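Long-range contacts in esterase (uncultured bacterium FLS12, PDB 4RGY), which hydrolyses esters as a low-temperature-active alkaline enzyme found through a marine-sediment metagenomic library, and probably has the alpha/beta-hydrolase fold: residues Thr21-Gln26 / Leu74-Pro79; Glu42-Phe47 / Arg117-Val122; Ala123-Gly128 / His245-Trp250; Phe143-Ser148 / Leu258-Leu263; Lys207-Cys212 / Asp235-Glu240. All coordinates share one frame; numbering follows the deposited sequence.

Contact 1 (Thr21-Gln26 / Leu74-Pro79); sequences TVILPQ and LAVVMP
Thr21 and Ile23 face Met78 and Val76 as antiparallel hydrogen-bonded pairs, strand 21-25 running at 178° to strand 75-79 with their axes 4.8 Å apart. Each pair is closed by two backbone bonds, among them Met78 N to Thr21 O at 2.8 Å. The pattern stops at Pro25, which has no N-H to offer; its ring instead lies against the backbone of Leu74, with CG 3.7 Å from Leu74 N.

On the face that carries Thr21, Ile23, Val76 and Met78, the closest packing is between Ile23 CG1 and Val76 CB at 3.5 Å, closer than carbon atoms normally pack. The Ile23 and Val76 side chains run alongside each other in the same sense; CG1 of Ile23 sits between the backbone N and the carbonyl carbon (chi1 48°), which puts it against its neighbour. Met78 bends at its last torsion (chi3 -72°), turning CE back over the partner strand, where it meets Thr21 CG2 at 3.9 Å and Ile23 CG1 at 4.1 Å. Thr21 OG1 is occupied beyond this pair, bonding to Gln6 and to the carbonyl of His56. On the other face Val22 and Val77 meet branch to branch, CG2 to CG2 at 4.1 Å, and Leu24 CD2 touches Ala75 CB at 3.9 Å.

The two strands belong to the antiparallel start of the mixed sheet, between strand 2-11 beyond Thr21-Pro25 and strand 45-49 beyond Ala75-Pro79. Leu103 of helix 95-110 packs on Val77, while Leu24 also packs on Phe110 of the second subunit.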
# COMPACT_ATOMS: atom_id res chain seq x y z
N THR A 21 6.69 3.94 6.77
CA THR A 21 7.35 3.44 5.58
C THR A 21 8.79 3.13 5.95
O THR A 21 9.44 3.95 6.60
CB THR A 21 7.36 4.51 4.48
OG1 THR A 21 6.01 4.92 4.22
CG2 THR A 21 8.00 3.99 3.21
N VAL A 22 9.27 1.96 5.55
CA VAL A 22 10.65 1.57 5.84
C VAL A 22 11.33 1.14 4.55
O VAL A 22 10.75 0.41 3.74
CB VAL A 22 10.69 0.41 6.87
CG1 VAL A 22 12.09 -0.16 7.01
CG2 VAL A 22 10.17 0.89 8.23
N ILE A 23 12.56 1.59 4.34
CA ILE A 23 13.35 1.03 3.26
C ILE A 23 14.59 0.33 3.83
O ILE A 23 15.26 0.87 4.72
CB ILE A 23 13.72 2.04 2.17
CG1 ILE A 23 14.26 3.33 2.77
CG2 ILE A 23 12.50 2.37 1.32
CD1 ILE A 23 14.63 4.36 1.71
N LEU A 24 14.83 -0.88 3.33
CA LEU A 24 15.90 -1.74 3.82
C LEU A 24 16.80 -2.11 2.66
O LEU A 24 16.31 -2.41 1.58
CB LEU A 24 15.32 -3.07 4.32
CG LEU A 24 14.87 -3.37 5.73
CD1 LEU A 24 14.64 -4.89 5.84
CD2 LEU A 24 15.89 -2.90 6.76
N PRO A 25 18.11 -2.14 2.89
CA PRO A 25 18.98 -2.73 1.88
C PRO A 25 18.69 -4.22 1.74
O PRO A 25 18.42 -4.88 2.74
CB PRO A 25 20.39 -2.52 2.46
CG PRO A 25 20.23 -1.41 3.48
CD PRO A 25 18.87 -1.60 4.04
N GLN A 26 18.72 -4.73 0.51
CA GLN A 26 18.58 -6.16 0.27
C GLN A 26 19.95 -6.83 0.25
O GLN A 26 20.90 -6.28 -0.31
CB GLN A 26 17.87 -6.44 -1.05
CG GLN A 26 16.37 -6.29 -0.98
CD GLN A 26 15.66 -6.81 -2.22
OE1 GLN A 26 15.96 -7.89 -2.73
NE2 GLN A 26 14.73 -6.02 -2.72
N LEU A 74 22.29 1.55 4.37
CA LEU A 74 21.58 2.35 5.36
C LEU A 74 20.08 2.10 5.25
O LEU A 74 19.51 2.24 4.17
CB LEU A 74 21.84 3.84 5.11
CG LEU A 74 21.15 4.87 6.01
CD1 LEU A 74 21.68 4.74 7.40
CD2 LEU A 74 21.37 6.27 5.46
N ALA A 75 19.46 1.72 6.35
CA ALA A 75 18.01 1.59 6.40
C ALA A 75 17.40 2.95 6.73
O ALA A 75 18.03 3.78 7.39
CB ALA A 75 17.60 0.56 7.42
N VAL A 76 16.18 3.20 6.26
CA VAL A 76 15.49 4.44 6.59
C VAL A 76 14.10 4.14 7.12
O VAL A 76 13.34 3.36 6.53
CB VAL A 76 15.38 5.37 5.36
CG1 VAL A 76 14.81 6.72 5.77
CG2 VAL A 76 16.75 5.59 4.72
N VAL A 77 13.76 4.75 8.25
CA VAL A 77 12.46 4.55 8.89
C VAL A 77 11.72 5.88 8.90
O VAL A 77 12.21 6.85 9.47
CB VAL A 77 12.60 4.02 10.33
CG1 VAL A 77 11.25 3.96 11.04
CG2 VAL A 77 13.27 2.63 10.33
N MET A 78 10.54 5.91 8.29
CA MET A 78 9.76 7.13 8.11
C MET A 78 8.39 6.94 8.75
O MET A 78 7.48 6.36 8.16
CB MET A 78 9.62 7.43 6.61
CG MET A 78 10.93 7.91 5.98
SD MET A 78 11.09 7.59 4.22
CE MET A 78 11.33 5.80 4.19
N PRO A 79 8.24 7.44 9.98
CA PRO A 79 6.98 7.25 10.70
C PRO A 79 6.05 8.45 10.60
O PRO A 79 6.41 9.43 9.95
CB PRO A 79 7.46 7.13 12.13
CG PRO A 79 8.64 8.07 12.20
CD PRO A 79 9.29 8.02 10.84

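Contact 2 (Glu42-Phe47 / Arg117-Val122); sequences EHPTLF and REDTFV
Thr45-Phe47 and Thr120-Val122 pair as parallel strands in the middle of the sheet, with Pro44 and Asp119 meeting just ahead of them; the strand segments 45-47 and 120-122 cross at -24°. Three backbone bonds zigzag between the two sides: Thr45 N to Asp119 O at 2.9 Å, Phe121 N to Thr45 O at 3.0 Å, and Phe47 N to Phe121 O at 2.9 Å.

Phe121 covers the most of this junction on its face of the sheet. Its CG lies beside the backbone N (chi1 -34°), and the ring reaches the partner strand, CD2 lying 3.5 Å from Thr45 O and CE2 4.0 Å from Pro44 CB. Leu46 CD1 rests on Phe121 CB at 4.0 Å. An alanine in place of Phe121 would probably leave the Pro44 ring without its aromatic partner and open a gap beside the Thr45 carbonyl, while the Leu46 contact with CB could remain.

Parallel central strands of this kind are the core of the alpha/beta-hydrolase fold, and the end of strand 120-125 enters the GxSxG sequence, which probably forms the nucleophile elbow. On the opposite face Phe47 presents an edge of its ring, CD1, to Phe121 O, which lies near the ring plane at 3.6 Å. The same ring approaches the methyl of Thr120, whose hydroxyl is bonded elsewhere, to the carbonyl of Ala116. Further along, Val122 CG2 presses on Phe47 O at 3.4 Å. Helix 95-110 covers this face, with Leu103 and Pro104 against the Phe47 ring, and strand 145-149 continues the sheet beyond Val122.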
# COMPACT_ATOMS: atom_id res chain seq x y z
N GLU A 42 22.28 -6.06 11.20
CA GLU A 42 21.93 -4.88 11.98
C GLU A 42 22.32 -3.62 11.23
O GLU A 42 23.35 -3.00 11.52
CB GLU A 42 22.60 -4.92 13.35
CG GLU A 42 22.20 -6.12 14.19
CD GLU A 42 23.07 -6.27 15.42
OE1 GLU A 42 24.10 -6.98 15.33
OE2 GLU A 42 22.73 -5.68 16.46
N HIS A 43 21.48 -3.23 10.28
CA HIS A 43 21.77 -2.09 9.43
C HIS A 43 21.74 -0.80 10.22
O HIS A 43 20.83 -0.58 11.00
CB HIS A 43 20.73 -2.00 8.30
CG HIS A 43 20.90 -3.06 7.26
ND1 HIS A 43 21.95 -3.05 6.36
CD2 HIS A 43 20.18 -4.17 6.97
CE1 HIS A 43 21.86 -4.10 5.56
NE2 HIS A 43 20.79 -4.80 5.91
N PRO A 44 22.74 0.07 9.99
CA PRO A 44 22.63 1.43 10.51
C PRO A 44 21.32 2.03 10.00
O PRO A 44 20.88 1.70 8.88
CB PRO A 44 23.83 2.14 9.89
CG PRO A 44 24.82 1.04 9.64
CD PRO A 44 24.00 -0.15 9.26
N THR A 45 20.69 2.86 10.82
CA THR A 45 19.34 3.31 10.52
C THR A 45 19.19 4.81 10.66
O THR A 45 19.59 5.40 11.67
CB THR A 45 18.31 2.61 11.43
OG1 THR A 45 18.37 1.20 11.18
CG2 THR A 45 16.88 3.09 11.13
N LEU A 46 18.61 5.42 9.63
CA LEU A 46 18.22 6.82 9.69
C LEU A 46 16.71 6.91 9.94
O LEU A 46 15.91 6.40 9.15
CB LEU A 46 18.58 7.54 8.39
CG LEU A 46 18.01 8.94 8.17
CD1 LEU A 46 18.62 9.92 9.16
CD2 LEU A 46 18.24 9.41 6.73
N PHE A 47 16.34 7.56 11.03
CA PHE A 47 14.95 7.89 11.29
C PHE A 47 14.69 9.24 10.64
O PHE A 47 15.35 10.22 10.98
CB PHE A 47 14.67 7.91 12.80
CG PHE A 47 14.78 6.55 13.43
CD1 PHE A 47 16.02 6.03 13.80
CD2 PHE A 47 13.65 5.77 13.60
CE1 PHE A 47 16.12 4.75 14.35
CE2 PHE A 47 13.74 4.50 14.16
CZ PHE A 47 14.97 3.99 14.53
N ARG A 117 24.35 3.30 19.28
CA ARG A 117 24.39 4.74 19.06
C ARG A 117 25.14 5.11 17.78
O ARG A 117 24.65 5.94 16.99
CB ARG A 117 25.05 5.42 20.27
CG ARG A 117 25.28 6.90 20.06
CD ARG A 117 26.07 7.50 21.21
NE ARG A 117 26.00 8.96 21.20
CZ ARG A 117 26.87 9.75 20.58
NH1 ARG A 117 27.89 9.22 19.92
NH2 ARG A 117 26.72 11.06 20.63
N GLU A 118 26.29 4.49 17.56
CA GLU A 118 27.13 4.85 16.41
C GLU A 118 26.45 4.56 15.07
O GLU A 118 26.83 5.13 14.05
CB GLU A 118 28.51 4.17 16.49
CG GLU A 118 28.54 2.68 16.22
CD GLU A 118 29.95 2.16 15.99
OE1 GLU A 118 30.90 2.98 16.02
OE2 GLU A 118 30.12 0.94 15.78
N ASP A 119 25.43 3.71 15.09
CA ASP A 119 24.72 3.33 13.88
C ASP A 119 23.30 3.90 13.82
O ASP A 119 22.46 3.39 13.07
CB ASP A 119 24.66 1.81 13.76
CG ASP A 119 26.03 1.17 13.62
OD1 ASP A 119 26.89 1.75 12.93
OD2 ASP A 119 26.24 0.09 14.20
N THR A 120 23.04 4.94 14.59
CA THR A 120 21.68 5.50 14.68
C THR A 120 21.68 7.00 14.40
O THR A 120 22.41 7.76 15.04
CB THR A 120 21.07 5.23 16.07
OG1 THR A 120 21.07 3.82 16.33
CG2 THR A 120 19.64 5.76 16.14
N PHE A 121 20.85 7.43 13.44
CA PHE A 121 20.83 8.83 13.03
C PHE A 121 19.39 9.31 12.92
O PHE A 121 18.47 8.51 12.73
CB PHE A 121 21.54 9.03 11.69
CG PHE A 121 22.70 8.11 11.47
CD1 PHE A 121 23.93 8.38 12.05
CD2 PHE A 121 22.57 6.97 10.68
CE1 PHE A 121 25.01 7.53 11.85
CE2 PHE A 121 23.64 6.12 10.49
CZ PHE A 121 24.86 6.40 11.07
N VAL A 122 19.18 10.62 13.05
CA VAL A 122 17.85 11.19 12.87
C VAL A 122 17.93 12.50 12.09
O VAL A 122 18.87 13.27 12.27
CB VAL A 122 17.11 11.36 14.22
CG1 VAL A 122 17.83 12.36 15.13
CG2 VAL A 122 15.66 11.78 14.00

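Contact 3 (Ala123-Gly128 / His245-Trp250); sequences AGLSMG and HEWGYW
His245 leads the second segment and, as modelled, turns its ring edge to Ser126, although the position of Ser126 OG is doubtful. The separation of His245 NE2 and Ser126 OG, 2.4 Å, is too short for its details to be trusted, though it places the two groups as direct neighbours. On its far side His245 ND1 bonds to Asp216. The Glu246 side chain starts away from segment 123-128; as the N-cap of helix 247-260 its carboxylate accepts from Gly248 N through OE2 and from Tyr249 N through OE1, the latter at 2.8 Å.

Trp247 reaches back to Leu125 with the far rim of its indole, CH2 lying 3.6 Å from Leu125 CD1. The two side chains cross at about a right angle, and Trp59 meets the indole edge-to-face. Trp250 then supplies a broad surface for the same leucine. Leu125 CD2 sits 3.6 Å from the centroid of the six-membered ring of Trp250 and 15° off its normal, a CH-pi contact over the face. Glu246 O stands 3.3 Å above the opposite face of the Trp250 indole, offset toward the rim. Within the segment, Trp250 CH2 stands 3.5 Å above the His245 ring plane, over its centre; Trp250 NE1 bonds outward to Ser150 OG.

Ser126 has the unusual backbone angles phi 48° and psi -118°, and a side chain at Gly124 would collide with Gly128 O. Such a tight turn between strand 120-125 and helix 127-138 is consistent with the nucleophile elbow of alpha/beta hydrolases, and Ser126, His245 and Asp216 are arranged as in a catalytic triad.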
# COMPACT_ATOMS: atom_id res chain seq x y z
N ALA A 123 16.95 12.73 11.22
CA ALA A 123 16.88 13.96 10.42
C ALA A 123 15.42 14.27 10.12
O ALA A 123 14.58 13.35 10.08
CB ALA A 123 17.67 13.83 9.13
N GLY A 124 15.09 15.53 9.89
CA GLY A 124 13.73 15.87 9.55
C GLY A 124 13.63 17.27 9.01
O GLY A 124 14.53 18.09 9.23
N LEU A 125 12.54 17.55 8.29
CA LEU A 125 12.25 18.89 7.82
C LEU A 125 11.16 19.53 8.67
O LEU A 125 10.33 18.82 9.26
CB LEU A 125 11.91 18.92 6.32
CG LEU A 125 10.56 18.43 5.76
CD1 LEU A 125 10.15 17.06 6.28
CD2 LEU A 125 9.43 19.46 5.95
N SER A 126 11.17 20.86 8.75
CA SER A 126 10.28 21.64 9.63
C SER A 126 10.19 21.18 11.06
O SER A 126 11.13 21.20 11.88
CB SER A 126 8.83 21.56 9.15
OG SER A 126 8.68 21.93 7.80
N MET A 127 8.94 20.82 11.31
CA MET A 127 8.45 20.20 12.50
C MET A 127 9.32 19.01 12.84
O MET A 127 9.62 18.79 14.01
CB MET A 127 7.01 19.75 12.23
CG MET A 127 6.30 19.27 13.47
SD MET A 127 4.60 18.74 13.21
CE MET A 127 4.86 17.11 12.51
N GLY A 128 9.72 18.24 11.82
CA GLY A 128 10.58 17.09 12.01
C GLY A 128 12.04 17.45 12.23
O GLY A 128 12.80 16.64 12.76
N HIS A 245 10.13 26.88 1.76
CA HIS A 245 9.66 25.71 2.50
C HIS A 245 8.99 24.74 1.54
O HIS A 245 7.76 24.65 1.50
CB HIS A 245 8.68 26.13 3.59
CG HIS A 245 8.63 25.22 4.78
ND1 HIS A 245 9.66 25.15 5.70
CD2 HIS A 245 7.68 24.35 5.21
CE1 HIS A 245 9.35 24.27 6.64
NE2 HIS A 245 8.15 23.77 6.36
N GLU A 246 9.80 24.04 0.77
CA GLU A 246 9.27 23.17 -0.26
C GLU A 246 10.23 22.04 -0.56
O GLU A 246 11.43 22.11 -0.25
CB GLU A 246 8.92 23.96 -1.53
CG GLU A 246 10.09 24.66 -2.18
CD GLU A 246 10.83 23.76 -3.16
OE1 GLU A 246 12.07 23.88 -3.27
OE2 GLU A 246 10.16 22.95 -3.84
N TRP A 247 9.71 21.00 -1.21
CA TRP A 247 10.40 19.73 -1.33
C TRP A 247 11.57 19.67 -2.31
O TRP A 247 12.43 18.80 -2.18
CB TRP A 247 9.39 18.60 -1.59
CG TRP A 247 8.68 18.23 -0.34
CD1 TRP A 247 7.44 18.66 0.07
CD2 TRP A 247 9.17 17.37 0.69
NE1 TRP A 247 7.14 18.10 1.30
CE2 TRP A 247 8.19 17.31 1.69
CE3 TRP A 247 10.35 16.64 0.85
CZ2 TRP A 247 8.36 16.56 2.85
CZ3 TRP A 247 10.51 15.89 1.99
CH2 TRP A 247 9.52 15.84 2.98
N GLY A 248 11.59 20.57 -3.30
CA GLY A 248 12.77 20.69 -4.15
C GLY A 248 14.02 20.95 -3.32
O GLY A 248 15.05 20.31 -3.50
N TYR A 249 13.91 21.89 -2.39
CA TYR A 249 15.03 22.21 -1.52
C TYR A 249 15.42 21.01 -0.64
O TYR A 249 16.60 20.70 -0.52
CB TYR A 249 14.69 23.46 -0.68
CG TYR A 249 15.73 23.83 0.34
CD1 TYR A 249 16.90 24.50 -0.04
CD2 TYR A 249 15.55 23.53 1.68
CE1 TYR A 249 17.86 24.84 0.90
CE2 TYR A 249 16.51 23.86 2.63
CZ TYR A 249 17.65 24.51 2.22
OH TYR A 249 18.60 24.84 3.15
N TRP A 250 14.45 20.32 -0.05
CA TRP A 250 14.79 19.18 0.82
C TRP A 250 15.34 17.98 0.04
O TRP A 250 16.18 17.25 0.56
CB TRP A 250 13.58 18.78 1.67
CG TRP A 250 13.18 19.95 2.52
CD1 TRP A 250 14.02 20.78 3.20
CD2 TRP A 250 11.86 20.47 2.70
NE1 TRP A 250 13.30 21.76 3.83
CE2 TRP A 250 11.97 21.60 3.54
CE3 TRP A 250 10.59 20.08 2.25
CZ2 TRP A 250 10.87 22.36 3.92
CZ3 TRP A 250 9.50 20.84 2.63
CH2 TRP A 250 9.64 21.96 3.46

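Contact 4 (Phe143-Ser148 / Leu258-Leu263); sequences FAAAAS and LAWLPL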
# COMPACT_ATOMS: atom_id res chain seq x y z
N PHE A 143 21.85 8.75 19.67
CA PHE A 143 22.02 9.20 18.29
C PHE A 143 23.43 9.67 18.00
O PHE A 143 23.98 10.51 18.71
CB PHE A 143 21.03 10.33 17.97
CG PHE A 143 19.60 9.90 18.06
CD1 PHE A 143 19.00 9.26 16.98
CD2 PHE A 143 18.86 10.10 19.21
CE1 PHE A 143 17.67 8.83 17.05
CE2 PHE A 143 17.54 9.68 19.29
CZ PHE A 143 16.94 9.04 18.20
N ALA A 144 24.02 9.13 16.95
CA ALA A 144 25.34 9.56 16.53
C ALA A 144 25.26 10.91 15.81
O ALA A 144 26.26 11.63 15.72
CB ALA A 144 25.96 8.52 15.62
N ALA A 145 24.08 11.23 15.29
CA ALA A 145 23.90 12.44 14.49
C ALA A 145 22.43 12.82 14.42
O ALA A 145 21.56 11.95 14.42
CB ALA A 145 24.45 12.25 13.09
N ALA A 146 22.17 14.13 14.39
CA ALA A 146 20.83 14.69 14.29
C ALA A 146 20.88 15.89 13.35
O ALA A 146 21.77 16.74 13.47
CB ALA A 146 20.30 15.10 15.67
N ALA A 147 19.93 15.97 12.42
CA ALA A 147 19.95 16.98 11.38
C ALA A 147 18.60 17.64 11.20
O ALA A 147 17.56 16.94 11.12
CB ALA A 147 20.40 16.37 10.06
N SER A 148 18.59 18.97 11.13
CA SER A 148 17.38 19.72 10.87
C SER A 148 17.41 20.44 9.53
O SER A 148 18.37 21.15 9.22
CB SER A 148 17.14 20.74 11.98
OG SER A 148 16.10 21.65 11.65
N LEU A 258 22.98 13.18 3.96
CA LEU A 258 23.42 11.79 3.85
C LEU A 258 24.94 11.67 3.77
O LEU A 258 25.53 10.81 4.41
CB LEU A 258 22.75 11.10 2.66
CG LEU A 258 21.24 10.81 2.81
CD1 LEU A 258 20.68 10.36 1.48
CD2 LEU A 258 20.97 9.77 3.89
N ALA A 259 25.58 12.54 2.99
CA ALA A 259 27.04 12.52 2.85
C ALA A 259 27.74 12.88 4.14
O ALA A 259 28.88 12.45 4.39
CB ALA A 259 27.47 13.45 1.73
N TRP A 260 27.06 13.67 4.96
CA TRP A 260 27.59 14.20 6.21
C TRP A 260 27.46 13.21 7.37
O TRP A 260 28.18 13.32 8.37
CB TRP A 260 26.86 15.51 6.51
CG TRP A 260 26.95 16.04 7.92
CD1 TRP A 260 27.87 16.93 8.42
CD2 TRP A 260 26.04 15.77 8.99
NE1 TRP A 260 27.60 17.20 9.74
CE2 TRP A 260 26.47 16.51 10.11
CE3 TRP A 260 24.90 14.98 9.11
CZ2 TRP A 260 25.81 16.46 11.34
CZ3 TRP A 260 24.24 14.93 10.32
CH2 TRP A 260 24.70 15.67 11.42
N LEU A 261 26.56 12.24 7.26
CA LEU A 261 26.35 11.28 8.34
C LEU A 261 27.65 10.56 8.69
O LEU A 261 28.40 10.16 7.81
CB LEU A 261 25.29 10.25 7.98
CG LEU A 261 23.83 10.71 7.83
CD1 LEU A 261 22.95 9.53 7.44
CD2 LEU A 261 23.32 11.39 9.10
N PRO A 262 27.92 10.40 9.99
CA PRO A 262 29.11 9.64 10.41
C PRO A 262 28.85 8.14 10.33
O PRO A 262 28.78 7.43 11.34
CB PRO A 262 29.31 10.09 11.85
CG PRO A 262 27.92 10.40 12.34
CD PRO A 262 27.20 10.98 11.14
N LEU A 263 28.69 7.66 9.10
CA LEU A 263 28.28 6.28 8.86
C LEU A 263 29.49 5.35 8.76
O LEU A 263 30.43 5.64 8.03
CB LEU A 263 27.44 6.22 7.59
CG LEU A 263 26.99 4.85 7.08
CD1 LEU A 263 26.12 4.18 8.10
CD2 LEU A 263 26.24 5.01 5.77
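Ala145 is the small residue on which the second segment closes most tightly: its CB meets Pro262 CD at 3.6 Å and Trp260 CH2 at 3.8 Å. Leu261 CD2 adds a looser touch on Ala145 CB at 4.2 Å. The methyl is thus touched by three successive residues at the point where helix 247-260 gives way to the final loop.

Trp260 extends this packed region along the strand. Its CG is anti to the backbone N (chi1 163°), and the indole reaches the sheet with its six-membered ring foremost. Trp260 CH2 comes to 3.7 Å from Ala146 O, while CZ3 touches Ala147 CB at 4.1 Å. The short side chains of Ala145 and Ala147 probably let the ring approach this closely. Replacing Trp260 by an alanine would probably open a gap over Ala145 and Ala147 and deprive Lys207 of its cation-pi partner, although the backbone carbonyl to which Lys207 NZ bonds would remain.

Toward the chain end the packing thins. Ala144 CB meets Pro262 CG only at 4.3 Å, and Ala144 and Pro262 are both partly exposed. Pro262 is the centre of an inverse gamma turn, which swings the chain round into the exposed Leu263. The contact therefore runs from close, mainly apolar packing on Ala145 to a looser side at Ala144, Pro262 CG and Leu263.

Tyr209 of the neighbouring strand also meets the Trp260 ring, their planes at about 60°. A C-terminal helix laid over the central parallel strands in this way, here held at its far end by an indole on alanines, belongs to the layered alpha/beta-hydrolase fold.

Contact 5 (Lys207-Cys212 / Asp235-Glu240); sequences KLYQCC and DFMYEE
Leu208 to Cys212 and Phe236 to Glu240 are joined first by backbone bonds. Met237 N to Leu208 O measures 2.9 Å, followed by Gln210 N to Met237 O and Glu239 N to Gln210 O, and the series ends with Cys212 N to Glu239 O at 3.2 Å. At the other end a water links Leu208 N, 3.0 Å away, to Asp235 O, 2.8 Å away, just ahead of the second strand.

Side-chain bonds add to this. Tyr209 OH donates to Glu239 OE1 at 2.7 Å, arriving from 37° above the carboxylate plane. Glu239 also forms a salt bridge through OE2 with Arg256, so the carboxylate is gripped from two quarters and its rotation is probably fixed. Within the second strand, Tyr238 OH uses the anti lone pair of Glu240 OE1; Tyr219 OH is a second hydrogen-bond partner of that oxygen.

These strands and helix 219-232 make a beta-alpha-beta unit at the edge of the sheet, strand 236-241 being its outermost strand within the chain. The residues on one face, Leu208, Gln210, Phe236 and Tyr238, look toward that helix; Tyr209, Cys211 and Glu239 on the other meet helix 247-260.

Aromatic packing divides likewise. Leu208 CB lies over the centre of the Phe236 ring, 3.5 Å from its centroid and 8° off the normal, a CH-pi contact. Gln210 brings its amide to the edge of the Tyr238 ring with the planes 82° apart, its NE2 being bonded to Asn222 O. On the opposite face Tyr209 CD2 rests on Met237 CG at 3.6 Å.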
# COMPACT_ATOMS: atom_id res chain seq x y z
N LYS A 207 26.84 14.43 16.22
CA LYS A 207 27.11 15.34 15.12
C LYS A 207 25.80 16.09 14.86
O LYS A 207 24.73 15.47 14.88
CB LYS A 207 27.53 14.54 13.88
CG LYS A 207 28.57 15.23 13.02
CD LYS A 207 28.91 14.41 11.79
CE LYS A 207 29.99 15.11 10.97
NZ LYS A 207 30.29 14.38 9.71
N LEU A 208 25.87 17.40 14.65
CA LEU A 208 24.66 18.22 14.52
C LEU A 208 24.67 19.03 13.25
O LEU A 208 25.68 19.63 12.89
CB LEU A 208 24.52 19.15 15.74
CG LEU A 208 24.33 18.41 17.06
CD1 LEU A 208 24.62 19.32 18.25
CD2 LEU A 208 22.93 17.81 17.19
N TYR A 209 23.54 19.04 12.55
CA TYR A 209 23.41 19.70 11.26
C TYR A 209 22.18 20.57 11.26
O TYR A 209 21.11 20.17 11.74
CB TYR A 209 23.33 18.64 10.13
CG TYR A 209 23.13 19.20 8.74
CD1 TYR A 209 21.88 19.61 8.30
CD2 TYR A 209 24.20 19.31 7.84
CE1 TYR A 209 21.69 20.13 7.03
CE2 TYR A 209 24.02 19.81 6.56
CZ TYR A 209 22.76 20.23 6.17
OH TYR A 209 22.56 20.74 4.90
N GLN A 210 22.31 21.75 10.67
CA GLN A 210 21.18 22.65 10.49
C GLN A 210 21.27 23.32 9.13
O GLN A 210 22.32 23.88 8.80
CB GLN A 210 21.20 23.73 11.57
CG GLN A 210 20.14 24.81 11.38
CD GLN A 210 20.32 26.02 12.29
OE1 GLN A 210 21.34 26.17 12.97
NE2 GLN A 210 19.33 26.89 12.30
N CYS A 211 20.19 23.30 8.35
CA CYS A 211 20.15 24.12 7.15
C CYS A 211 18.80 24.81 6.99
O CYS A 211 17.81 24.41 7.60
CB CYS A 211 20.49 23.30 5.89
SG CYS A 211 19.15 22.20 5.29
N CYS A 212 18.76 25.84 6.16
CA CYS A 212 17.50 26.50 5.83
C CYS A 212 17.62 27.30 4.54
O CYS A 212 18.67 27.89 4.26
CB CYS A 212 17.07 27.43 6.98
SG CYS A 212 15.37 28.02 6.84
N ASP A 235 29.11 22.64 18.34
CA ASP A 235 29.54 22.39 16.95
C ASP A 235 28.43 21.91 16.02
O ASP A 235 28.00 20.75 16.08
CB ASP A 235 30.71 21.38 16.94
CG ASP A 235 31.40 21.26 15.57
OD1 ASP A 235 31.04 21.99 14.61
OD2 ASP A 235 32.33 20.43 15.45
N PHE A 236 27.98 22.80 15.14
CA PHE A 236 26.99 22.50 14.11
C PHE A 236 27.59 22.72 12.73
O PHE A 236 28.36 23.66 12.50
CB PHE A 236 25.79 23.45 14.20
CG PHE A 236 24.65 22.95 15.05
CD1 PHE A 236 24.71 23.05 16.43
CD2 PHE A 236 23.49 22.45 14.46
CE1 PHE A 236 23.66 22.62 17.21
CE2 PHE A 236 22.43 22.02 15.24
CZ PHE A 236 22.51 22.11 16.62
N MET A 237 27.23 21.85 11.79
CA MET A 237 27.38 22.19 10.39
C MET A 237 26.14 22.99 10.04
O MET A 237 25.02 22.49 10.17
CB MET A 237 27.47 20.93 9.53
CG MET A 237 27.32 21.19 8.04
SD MET A 237 28.65 22.19 7.36
CE MET A 237 30.07 21.21 7.81
N TYR A 238 26.33 24.25 9.66
CA TYR A 238 25.23 25.12 9.25
C TYR A 238 25.35 25.44 7.77
O TYR A 238 26.42 25.83 7.30
CB TYR A 238 25.20 26.44 10.05
CG TYR A 238 24.12 27.37 9.55
CD1 TYR A 238 22.81 27.25 9.99
CD2 TYR A 238 24.39 28.35 8.59
CE1 TYR A 238 21.81 28.08 9.53
CE2 TYR A 238 23.38 29.19 8.10
CZ TYR A 238 22.10 29.04 8.58
OH TYR A 238 21.07 29.86 8.13
N GLU A 239 24.25 25.30 7.03
CA GLU A 239 24.24 25.62 5.61
C GLU A 239 23.00 26.41 5.27
O GLU A 239 21.92 26.15 5.81
CB GLU A 239 24.27 24.34 4.76
CG GLU A 239 25.46 23.44 5.02
CD GLU A 239 25.64 22.36 3.96
OE1 GLU A 239 24.64 21.78 3.48
OE2 GLU A 239 26.80 22.09 3.61
N GLU A 240 23.13 27.36 4.36
CA GLU A 240 21.98 28.10 3.86
C GLU A 240 22.23 28.41 2.40
O GLU A 240 23.38 28.44 1.95
CB GLU A 240 21.76 29.39 4.66
CG GLU A 240 22.86 30.43 4.46
CD GLU A 240 22.58 31.72 5.20
OE1 GLU A 240 21.93 31.69 6.27
OE2 GLU A 240 23.01 32.78 4.71
O HOH W 1 28.64 18.61 14.44

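From the N terminus, contact 1 closes the first loop, joining strand 16-25 to strand 75-79. Contact 2 opens within that loop and crosses it, and Ala75 O to Leu46 N at 2.8 Å joins the two across neighbouring strands. Contact 3 begins where contact 2 ends, on the same strand 120-125, and spans 116 residues to helix 247-260. Contact 4 crosses contact 3, linking strand 145-149 to the end of that helix. Contact 5 lies wholly within the spans of both and ties the last two strands of the sheet; Trp260 O to Lys207 NZ at 2.7 Å joins it to contact 4.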